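Local coordinates for stromal cell-derived factor 2-like protein (Arabidopsis thaliana, PDB 3MAL) that takes part in protein quality control and the unfolded protein response of the endoplasmic reticulum, in a complex with ERDJ3B and BIP1 that the immune receptor EFR needs, at residues N120-T123 / G124-W127; R87-M91 / K92-W96; L146-I149 / D150-G153; E177-A180 / D181-W184. All blocks are in the same frame, centred on the assembly; numbering follows the deposited sequence. Where two conformers were deposited one is given.

How the interactions relate
The four contacts are local turns of one beta-trefoil of MIR repeats. Interactions 2 and 3 are corresponding strand-to-loop turns in the second and third repeats, each with a Gln-His pair; interactions 1 and 4 are the corresponding turns that lead into the tryptophans Trp127 and Trp184. Interaction 1 lies between 2 and 3, its centre about 11 Å from the centre of each. It is tied to interaction 2 by Ser121 OG and Arg87 NH1, 3.0 Å apart, and to interaction 3 by Thr123 OG1 with Asp150 OD2 (2.6 Å) and Gly124 O with His148 NE2 (2.7 Å). Interaction 4 touches none of the others: its nearest atoms come within about 5 Å of interaction 3.

Interaction 1 (N120-T123 / G124-W127); sequences NSDT and GDHW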
loop_
_atom_site.group_PDB
_atom_site.type_symbol
_atom_site.label_atom_id
_atom_site.label_comp_id
_atom_site.label_asym_id
_atom_site.label_seq_id
_atom_site.Cartn_x
_atom_site.Cartn_y
_atom_site.Cartn_z
ATOM N N ASN A 120 -15.090 -9.560 -1.657
ATOM C CA ASN A 120 -15.467 -8.204 -1.981
ATOM C C ASN A 120 -14.231 -7.351 -2.293
ATOM O O ASN A 120 -13.490 -6.947 -1.398
ATOM C CB ASN A 120 -16.285 -7.607 -0.824
ATOM C CG ASN A 120 -16.953 -6.289 -1.185
ATOM O OD1 ASN A 120 -17.173 -5.988 -2.373
ATOM N ND2 ASN A 120 -17.278 -5.479 -0.158
ATOM N N SER A 121 -14.011 -7.110 -3.580
ATOM C CA SER A 121 -12.965 -6.213 -4.051
ATOM C C SER A 121 -13.577 -5.412 -5.189
ATOM O O SER A 121 -14.448 -5.923 -5.913
ATOM C CB SER A 121 -11.747 -7.026 -4.543
ATOM O OG SER A 121 -10.692 -6.196 -5.018
ATOM N N ASP A 122 -13.168 -4.156 -5.336
ATOM C CA ASP A 122 -13.563 -3.365 -6.509
ATOM C C ASP A 122 -12.398 -2.562 -7.088
ATOM O O ASP A 122 -11.276 -2.666 -6.583
ATOM C CB ASP A 122 -14.814 -2.506 -6.246
ATOM C CG ASP A 122 -14.596 -1.400 -5.242
ATOM O OD1 ASP A 122 -13.487 -0.827 -5.154
ATOM O OD2 ASP A 122 -15.574 -1.063 -4.546
ATOM N N THR A 123 -12.638 -1.788 -8.154
ATOM C CA THR A 123 -11.544 -1.004 -8.784
ATOM C C THR A 123 -10.856 0.013 -7.841
ATOM O O THR A 123 -9.739 0.473 -8.103
ATOM C CB THR A 123 -11.980 -0.288 -10.094
ATOM O OG1 THR A 123 -12.930 0.732 -9.802
ATOM C CG2 THR A 123 -12.572 -1.277 -11.110
ATOM N N GLY A 124 -11.529 0.372 -6.749
ATOM C CA GLY A 124 -10.932 1.283 -5.779
ATOM C C GLY A 124 -9.764 0.630 -5.046
ATOM O O GLY A 124 -9.030 1.307 -4.325
ATOM N N ASP A 125 -9.614 -0.688 -5.229
ATOM C CA ASP A 125 -8.478 -1.454 -4.698
ATOM C C ASP A 125 -7.273 -1.466 -5.660
ATOM O O ASP A 125 -6.265 -2.113 -5.382
ATOM C CB ASP A 125 -8.907 -2.901 -4.416
ATOM C CG ASP A 125 -10.023 -3.001 -3.384
ATOM O OD1 ASP A 125 -10.178 -2.113 -2.509
ATOM O OD2 ASP A 125 -10.763 -3.994 -3.448
ATOM N N HIS A 126 -7.376 -0.752 -6.787
ATOM C CA HIS A 126 -6.354 -0.831 -7.841
ATOM C C HIS A 126 -5.315 0.296 -7.760
ATOM O O HIS A 126 -5.670 1.475 -7.653
ATOM C CB HIS A 126 -7.031 -0.893 -9.233
ATOM C CG HIS A 126 -7.930 -2.081 -9.407
ATOM N ND1 HIS A 126 -8.567 -2.367 -10.601
ATOM C CD2 HIS A 126 -8.289 -3.061 -8.540
ATOM C CE1 HIS A 126 -9.291 -3.466 -10.453
ATOM N NE2 HIS A 126 -9.130 -3.912 -9.217
ATOM N N TRP A 127 -4.030 -0.087 -7.808
ATOM C CA TRP A 127 -2.899 0.842 -7.719
ATOM C C TRP A 127 -1.925 0.553 -8.844
ATOM O O TRP A 127 -1.644 -0.624 -9.154
ATOM C CB TRP A 127 -2.169 0.695 -6.370
ATOM C CG TRP A 127 -3.070 0.920 -5.167
ATOM C CD1 TRP A 127 -3.923 0.017 -4.613
ATOM C CD2 TRP A 127 -3.199 2.125 -4.391
ATOM N NE1 TRP A 127 -4.587 0.573 -3.539
ATOM C CE2 TRP A 127 -4.156 1.865 -3.375
ATOM C CE3 TRP A 127 -2.592 3.386 -4.443
ATOM C CZ2 TRP A 127 -4.540 2.834 -2.434
ATOM C CZ3 TRP A 127 -2.962 4.356 -3.492
ATOM C CH2 TRP A 127 -3.923 4.063 -2.499
HETATM O O HOH W 1 -10.697 -5.886 -7.819
HETATM O O HOH W 2 -8.238 2.678 -8.053
#
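Ser121 and Asp125 reach each other because the serine hydroxyl points directly away from its backbone N (chi1 180°) while the aspartate carboxylate leans back beside its own (chi1 -61°). Ser121 OG donates over 2.7 Å to Asp125 OD2, which accepts with its anti lone pair, the one facing away from OD1. The same OD2 takes a second hydrogen bond, 3.1 Å from Asp122 N, which arrives from above the carboxylate, 57° out of its plane. OD1 turns to His98 ND1 of strand 96-100, so both oxygens of this buried carboxylate are held and its rotation is fixed. Asp122 folds its own carboxylate over the chain, and OD1 accepts from Gly124 N at 2.8 Å, closing an Asx turn. The backbone tightens alongside it: Asp125 N bonds to Asp122 O (2.9 Å) and His126 N to Thr123 O (3.0 Å). His126 lays its ring flat against Thr123, whose CA sits 3.6 Å from the ring centroid, almost straight over the face, as a CH-pi contact. At the ring edge, in plane, a water lies 2.9 Å from His126 NE2; it also donates to Ser121 OG. A second water bridges Thr123 O and His126 O. An Asx turn running into one short 3-10 turn thus delivers the chain to Trp127 and barrel strand 127-131, within the second MIR repeat of the beta-trefoil.

Interaction 2 (R87-M91 / K92-W96); sequences RLQHM and KTRKW
Arg87, Gln89 and Trp96 form a layered stack with the indole in the middle. The Arg87 guanidinium lies flat on one face, planes 10° apart and centres 4.0 Å apart, as an off-centre cation-pi pair; its NE bonds to Pro68 O and its NH1 to Ser121 OG. The opposite face carries Gln89: its CG makes a CH-pi contact 4.0 Å from the centroid of the six-membered ring, and its amide, nearly parallel to the indole, lies over the rim.

Of the hydrogen bonds, one is made by the glutamine. With CG anti to the backbone N (chi1 -172°) and the chain extended, NE2 reaches back to Arg94 O at 2.9 Å, in the amide plane. OE1 hangs over the guanidinium face of Arg94 without a hydrogen bond to it and bonds instead to Lys67 NZ. Asp118 OD2 takes both a salt bridge from Arg94 NH1 and a hydrogen bond from Gln89 NE2. The backbones close the turn through His90 N to Lys95 O (2.9 Å) and Arg94 N to His90 O (2.8 Å). His90 ND1 donates to Thr93 OG1, also 2.9 Å away and 18° out of the imidazole plane, while NE2 is held by Asn61 O.

At the outer end a water donates to Met91 O and accepts from Arg94 NH2 (2.7 Å).

In this turn of the second MIR repeat of the beta-trefoil, Gln89 and Trp96 form a single beta bridge. Backbone bonds join Leu88 of barrel strand 85-90 to Leu97 of strand 96-100, and Trp96 to Phe115 of strand 110-115.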
loop_
_atom_site.group_PDB
_atom_site.type_symbol
_atom_site.label_atom_id
_atom_site.label_comp_id
_atom_site.label_asym_id
_atom_site.label_seq_id
_atom_site.Cartn_x
_atom_site.Cartn_y
_atom_site.Cartn_z
ATOM N N ARG A 87 -2.936 -5.058 -6.558
ATOM C CA ARG A 87 -3.705 -4.941 -5.320
ATOM C C ARG A 87 -2.744 -5.349 -4.180
ATOM O O ARG A 87 -1.830 -6.168 -4.386
ATOM C CB ARG A 87 -4.942 -5.849 -5.354
ATOM C CG ARG A 87 -5.988 -5.453 -6.428
ATOM C CD ARG A 87 -7.279 -6.296 -6.375
ATOM N NE ARG A 87 -7.023 -7.690 -6.685
ATOM C CZ ARG A 87 -7.847 -8.700 -6.426
ATOM N NH1 ARG A 87 -9.018 -8.499 -5.835
ATOM N NH2 ARG A 87 -7.466 -9.927 -6.725
ATOM N N LEU A 88 -2.929 -4.756 -3.002
ATOM C CA LEU A 88 -2.175 -5.145 -1.826
ATOM C C LEU A 88 -3.175 -5.593 -0.785
ATOM O O LEU A 88 -3.985 -4.805 -0.326
ATOM C CB LEU A 88 -1.309 -3.977 -1.290
ATOM C CG LEU A 88 -0.124 -3.590 -2.178
ATOM C CD1 LEU A 88 0.504 -2.286 -1.645
ATOM C CD2 LEU A 88 0.921 -4.725 -2.218
ATOM N N GLN A 89 -3.144 -6.879 -0.440
ATOM C CA GLN A 89 -4.118 -7.392 0.519
ATOM C C GLN A 89 -3.430 -7.542 1.865
ATOM O O GLN A 89 -2.405 -8.183 1.955
ATOM C CB GLN A 89 -4.696 -8.732 0.049
ATOM C CG GLN A 89 -5.853 -9.208 0.935
ATOM C CD GLN A 89 -6.442 -10.541 0.474
ATOM O OE1 GLN A 89 -5.734 -11.399 -0.076
ATOM N NE2 GLN A 89 -7.736 -10.726 0.722
ATOM N N HIS A 90 -4.016 -6.953 2.901
ATOM C CA HIS A 90 -3.499 -7.008 4.263
ATOM C C HIS A 90 -3.584 -8.450 4.750
ATOM O O HIS A 90 -4.661 -9.055 4.726
ATOM C CB HIS A 90 -4.337 -6.081 5.165
ATOM C CG HIS A 90 -3.733 -5.822 6.511
ATOM N ND1 HIS A 90 -4.385 -6.136 7.691
ATOM C CD2 HIS A 90 -2.555 -5.255 6.873
ATOM C CE1 HIS A 90 -3.629 -5.784 8.716
ATOM N NE2 HIS A 90 -2.509 -5.256 8.249
ATOM N N MET A 91 -2.457 -9.004 5.191
ATOM C CA MET A 91 -2.417 -10.420 5.536
ATOM C C MET A 91 -3.302 -10.750 6.729
ATOM O O MET A 91 -3.990 -11.775 6.732
ATOM C CB MET A 91 -0.995 -10.884 5.827
ATOM C CG MET A 91 -0.168 -11.258 4.608
ATOM S SD MET A 91 1.370 -12.096 5.110
ATOM C CE MET A 91 0.805 -13.732 5.506
ATOM N N LYS A 92 -3.282 -9.888 7.728
ATOM C CA LYS A 92 -3.948 -10.174 8.993
ATOM C C LYS A 92 -5.459 -10.044 8.920
ATOM O O LYS A 92 -6.159 -10.834 9.549
ATOM C CB LYS A 92 -3.380 -9.282 10.120
ATOM C CG LYS A 92 -1.973 -9.690 10.581
ATOM C CD LYS A 92 -2.013 -10.872 11.507
ATOM C CE LYS A 92 -2.671 -10.519 12.828
ATOM N NZ LYS A 92 -1.985 -9.398 13.461
ATOM N N THR A 93 -5.969 -9.072 8.153
ATOM C CA THR A 93 -7.419 -8.826 8.070
ATOM C C THR A 93 -8.057 -9.227 6.739
ATOM O O THR A 93 -9.283 -9.269 6.637
ATOM C CB THR A 93 -7.817 -7.338 8.354
ATOM O OG1 THR A 93 -7.284 -6.500 7.325
ATOM C CG2 THR A 93 -7.316 -6.860 9.719
ATOM N N ARG A 94 -7.246 -9.508 5.720
ATOM C CA ARG A 94 -7.766 -9.865 4.401
ATOM C C ARG A 94 -8.438 -8.715 3.629
ATOM O O ARG A 94 -9.018 -8.942 2.557
ATOM C CB ARG A 94 -8.726 -11.067 4.524
ATOM C CG ARG A 94 -8.017 -12.331 4.842
ATOM C CD ARG A 94 -7.777 -12.982 3.493
ATOM N NE ARG A 94 -6.400 -13.333 3.316
ATOM C CZ ARG A 94 -5.880 -13.794 2.190
ATOM N NH1 ARG A 94 -6.627 -13.947 1.095
ATOM N NH2 ARG A 94 -4.599 -14.088 2.172
ATOM N N LYS A 95 -8.355 -7.489 4.145
ATOM C CA LYS A 95 -8.928 -6.322 3.442
ATOM C C LYS A 95 -7.922 -5.738 2.437
ATOM O O LYS A 95 -6.714 -5.975 2.555
ATOM C CB LYS A 95 -9.443 -5.246 4.430
ATOM C CG LYS A 95 -10.514 -5.757 5.441
ATOM C CD LYS A 95 -11.424 -4.580 5.869
ATOM C CE LYS A 95 -12.629 -4.991 6.746
ATOM N NZ LYS A 95 -13.254 -6.274 6.318
ATOM N N TRP A 96 -8.429 -5.002 1.444
ATOM C CA TRP A 96 -7.611 -4.513 0.311
ATOM C C TRP A 96 -7.209 -3.063 0.531
ATOM O O TRP A 96 -8.043 -2.262 0.931
ATOM C CB TRP A 96 -8.411 -4.609 -1.004
ATOM C CG TRP A 96 -8.920 -5.982 -1.245
ATOM C CD1 TRP A 96 -10.137 -6.497 -0.881
ATOM C CD2 TRP A 96 -8.197 -7.041 -1.856
ATOM N NE1 TRP A 96 -10.210 -7.829 -1.241
ATOM C CE2 TRP A 96 -9.026 -8.184 -1.836
ATOM C CE3 TRP A 96 -6.917 -7.140 -2.417
ATOM C CZ2 TRP A 96 -8.617 -9.409 -2.367
ATOM C CZ3 TRP A 96 -6.523 -8.348 -2.965
ATOM C CH2 TRP A 96 -7.362 -9.471 -2.923
HETATM O O HOH W 3 -3.596 -13.540 4.623
#

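Interaction 3 (L146-I149 / D150-G153); sequences LQHI and DTSG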
loop_
_atom_site.group_PDB
_atom_site.type_symbol
_atom_site.label_atom_id
_atom_site.label_comp_id
_atom_site.label_asym_id
_atom_site.label_seq_id
_atom_site.Cartn_x
_atom_site.Cartn_y
_atom_site.Cartn_z
ATOM N N LEU A 146 3.181 4.265 -5.699
ATOM C CA LEU A 146 1.940 3.556 -6.031
ATOM C C LEU A 146 0.843 4.594 -6.257
ATOM O O LEU A 146 0.486 5.363 -5.353
ATOM C CB LEU A 146 1.556 2.609 -4.900
ATOM C CG LEU A 146 2.475 1.404 -4.681
ATOM C CD1 LEU A 146 2.209 0.826 -3.324
ATOM C CD2 LEU A 146 2.261 0.367 -5.774
ATOM N N GLN A 147 0.318 4.614 -7.472
ATOM C CA GLN A 147 -0.701 5.593 -7.844
ATOM C C GLN A 147 -2.085 4.957 -7.924
ATOM O O GLN A 147 -2.315 4.018 -8.681
ATOM C CB GLN A 147 -0.340 6.302 -9.153
ATOM C CG GLN A 147 -1.289 7.473 -9.456
ATOM C CD GLN A 147 -0.990 8.185 -10.754
ATOM O OE1 GLN A 147 -0.442 7.597 -11.692
ATOM N NE2 GLN A 147 -1.347 9.474 -10.818
ATOM N N HIS A 148 -3.006 5.471 -7.119
ATOM C CA HIS A 148 -4.345 4.932 -7.088
ATOM C C HIS A 148 -4.984 5.183 -8.461
ATOM O O HIS A 148 -5.038 6.325 -8.910
ATOM C CB HIS A 148 -5.134 5.589 -5.952
ATOM C CG HIS A 148 -6.498 4.991 -5.719
ATOM N ND1 HIS A 148 -7.667 5.675 -5.980
ATOM C CD2 HIS A 148 -6.871 3.787 -5.226
ATOM C CE1 HIS A 148 -8.704 4.915 -5.668
ATOM N NE2 HIS A 148 -8.249 3.765 -5.204
ATOM N N ILE A 149 -5.432 4.123 -9.123
ATOM C CA ILE A 149 -6.029 4.230 -10.478
ATOM C C ILE A 149 -7.227 5.192 -10.540
ATOM O O ILE A 149 -7.235 6.103 -11.373
ATOM C CB ILE A 149 -6.472 2.855 -11.075
ATOM C CG1 ILE A 149 -5.297 1.875 -11.206
ATOM C CG2 ILE A 149 -7.236 3.052 -12.440
ATOM C CD1 ILE A 149 -4.200 2.273 -12.184
ATOM N N ASP A 150 -8.203 5.020 -9.641
ATOM C CA ASP A 150 -9.484 5.740 -9.744
ATOM C C ASP A 150 -9.411 7.221 -9.413
ATOM O O ASP A 150 -10.140 8.024 -10.010
ATOM C CB ASP A 150 -10.593 5.037 -8.923
ATOM C CG ASP A 150 -11.100 3.765 -9.600
ATOM O OD1 ASP A 150 -10.770 3.557 -10.778
ATOM O OD2 ASP A 150 -11.809 2.957 -8.968
ATOM N N THR A 151 -8.540 7.586 -8.471
ATOM C CA THR A 151 -8.412 8.973 -8.038
ATOM C C THR A 151 -7.151 9.658 -8.545
ATOM O O THR A 151 -7.038 10.872 -8.444
ATOM C CB THR A 151 -8.381 9.101 -6.492
ATOM O OG1 THR A 151 -7.292 8.328 -5.974
ATOM C CG2 THR A 151 -9.691 8.646 -5.855
ATOM N N SER A 152 -6.197 8.882 -9.057
ATOM C CA SER A 152 -4.856 9.380 -9.390
ATOM C C SER A 152 -4.005 9.850 -8.185
ATOM O O SER A 152 -2.957 10.458 -8.384
ATOM C CB SER A 152 -4.920 10.485 -10.466
ATOM O OG SER A 152 -5.506 9.999 -11.641
ATOM N N GLY A 153 -4.425 9.542 -6.955
ATOM C CA GLY A 153 -3.633 9.853 -5.758
ATOM C C GLY A 153 -2.398 8.958 -5.589
ATOM O O GLY A 153 -2.494 7.737 -5.762
HETATM O O HOH W 4 -4.854 7.132 -12.596
#
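His148 and Thr151 hold together the tight side of a turn in the third MIR repeat of the beta-trefoil, where the chain leaves barrel strand 143-148 and doubles back toward strand 154-161. A first torsion of -173° swings the imidazole over the turn, remote from its backbone N, and brings ND1 to 2.7 Å from Thr151 OG1 in a hydrogen bond. ND1 also accepts from Thr151 N at 3.3 Å, the amide approaching 29° out of the ring plane. The threonine hydroxyl in turn accepts from Gly153 N, 3.3 Å off, which makes Thr151 to Gly153 an ST turn. The backbones are pinned beside it by a short, nearly straight bond of 2.7 Å from His148 N to Gly153 O. The ring is buried: NE2 bonds to Gly124 O, and Trp127 packs edge-to-face with it.

The outer side is looser. Ile149 and Asp150 at the tip are exposed; the aspartate carboxylate stands almost perpendicular to the His148 ring, touching CE1 through CB alone, and its OD2 bonds to Thr123 OG1. The backbone bond here, Ser152 N to His148 O, is weak. A water donates to Ile149 O at 2.9 Å and lies 3.1 Å from Ser152 OG. On the flank, the extended Gln147 chain closes the turn: its NE2 donates to Ser152 O at 3.1 Å, with that oxygen only 6° out of the amide plane.

Interaction 4 (E177-A180 / D181-W184); sequences EKKA and DNIW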
loop_
_atom_site.group_PDB
_atom_site.type_symbol
_atom_site.label_atom_id
_atom_site.label_comp_id
_atom_site.label_asym_id
_atom_site.label_seq_id
_atom_site.Cartn_x
_atom_site.Cartn_y
_atom_site.Cartn_z
ATOM N N GLU A 177 0.366 15.211 -6.381
ATOM C CA GLU A 177 1.691 15.508 -6.928
ATOM C C GLU A 177 2.771 14.536 -6.444
ATOM O O GLU A 177 2.783 14.136 -5.273
ATOM C CB GLU A 177 2.137 16.929 -6.497
ATOM C CG GLU A 177 1.233 18.064 -6.990
ATOM C CD GLU A 177 -0.090 18.125 -6.250
ATOM O OE1 GLU A 177 -0.115 17.964 -5.014
ATOM O OE2 GLU A 177 -1.111 18.312 -6.907
ATOM N N LYS A 178 3.731 14.249 -7.324
ATOM C CA LYS A 178 4.932 13.500 -6.943
ATOM C C LYS A 178 5.768 14.333 -5.998
ATOM O O LYS A 178 6.081 15.500 -6.283
ATOM C CB LYS A 178 5.763 13.106 -8.175
ATOM C CG LYS A 178 5.005 12.273 -9.177
ATOM C CD LYS A 178 5.964 11.682 -10.225
ATOM C CE LYS A 178 5.244 10.633 -11.021
ATOM N NZ LYS A 178 6.167 9.936 -11.972
ATOM N N LYS A 179 6.088 13.764 -4.843
ATOM C CA LYS A 179 6.942 14.428 -3.876
ATOM C C LYS A 179 7.832 13.403 -3.209
ATOM O O LYS A 179 7.606 12.190 -3.339
ATOM C CB LYS A 179 6.103 15.132 -2.793
ATOM C CG LYS A 179 5.178 16.233 -3.295
ATOM C CD LYS A 179 4.463 16.900 -2.102
ATOM C CE LYS A 179 3.570 18.041 -2.574
ATOM N NZ LYS A 179 2.842 18.724 -1.449
ATOM N N ALA A 180 8.824 13.881 -2.465
ATOM C CA ALA A 180 9.708 13.006 -1.690
ATOM C C ALA A 180 8.911 12.100 -0.728
ATOM O O ALA A 180 9.257 10.934 -0.536
ATOM C CB ALA A 180 10.727 13.848 -0.927
ATOM N N ASP A 181 7.837 12.645 -0.155
ATOM C CA ASP A 181 6.989 11.912 0.806
ATOM C C ASP A 181 6.004 10.943 0.154
ATOM O O ASP A 181 5.147 10.382 0.846
ATOM C CB ASP A 181 6.194 12.886 1.694
ATOM C CG ASP A 181 7.041 13.543 2.780
ATOM O OD1 ASP A 181 7.983 12.924 3.303
ATOM O OD2 ASP A 181 6.739 14.702 3.127
ATOM N N ASN A 182 6.077 10.741 -1.164
ATOM C CA ASN A 182 5.339 9.601 -1.742
ATOM C C ASN A 182 6.213 8.558 -2.449
ATOM O O ASN A 182 5.754 7.826 -3.314
ATOM C CB ASN A 182 4.052 9.998 -2.524
ATOM C CG ASN A 182 4.234 11.179 -3.450
ATOM O OD1 ASN A 182 5.025 11.127 -4.399
ATOM N ND2 ASN A 182 3.441 12.244 -3.222
ATOM N N ILE A 183 7.481 8.503 -2.063
ATOM C CA ILE A 183 8.311 7.405 -2.509
ATOM C C ILE A 183 8.340 6.314 -1.437
ATOM O O ILE A 183 8.399 6.579 -0.219
ATOM C CB ILE A 183 9.714 7.862 -2.978
ATOM C CG1 ILE A 183 10.486 6.691 -3.607
ATOM C CG2 ILE A 183 10.476 8.530 -1.856
ATOM C CD1 ILE A 183 11.233 5.818 -2.619
ATOM N N TRP A 184 8.218 5.078 -1.903
ATOM C CA TRP A 184 8.194 3.908 -1.028
ATOM C C TRP A 184 9.216 2.867 -1.501
ATOM O O TRP A 184 9.672 2.903 -2.642
ATOM C CB TRP A 184 6.788 3.278 -1.022
ATOM C CG TRP A 184 5.718 4.196 -0.459
ATOM C CD1 TRP A 184 5.092 5.225 -1.107
ATOM C CD2 TRP A 184 5.155 4.157 0.865
ATOM N NE1 TRP A 184 4.176 5.828 -0.270
ATOM C CE2 TRP A 184 4.196 5.195 0.943
ATOM C CE3 TRP A 184 5.373 3.357 1.986
ATOM C CZ2 TRP A 184 3.449 5.444 2.106
ATOM C CZ3 TRP A 184 4.632 3.599 3.147
ATOM C CH2 TRP A 184 3.678 4.632 3.191
HETATM O O HOH W 5 8.968 8.911 1.271
#
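Asn182 turns its side-chain amide back against the backbone of Glu177 to Lys179, at the end of a short turn that leads to Trp184 and the last barrel strand, 184-190, of the beta-trefoil. Its chi1 of 45° sets CG between the backbone N and the carbonyl carbon, so the amide lies alongside the preceding chain and offers both its ends. ND2 donates to Glu177 O over 2.9 Å, arriving in the plane of that carbonyl. OD1 accepts from Lys179 N, also at 2.9 Å, in an almost straight N-H...O line of 175°. A bond at each end of the amide, one given and one accepted, fixes its rotation against the extended chain. The lysine side chains point elsewhere: Lys179 runs out extended, and Lys178 heads away toward a weak, long pairing with Glu132.

Asn182 N closes the turn onto Lys179 O at 3.0 Å. That oxygen and Asn182 OD1 lie close together, and Arg145 NH1 donates to both, which probably offsets their mutual repulsion. The next backbone bond, Ile183 N to Ala180 O at 3.4 Å, is weak. A water bridges the same stretch, donating 2.7 Å to Ala180 O and 2.8 Å to Ile183 O.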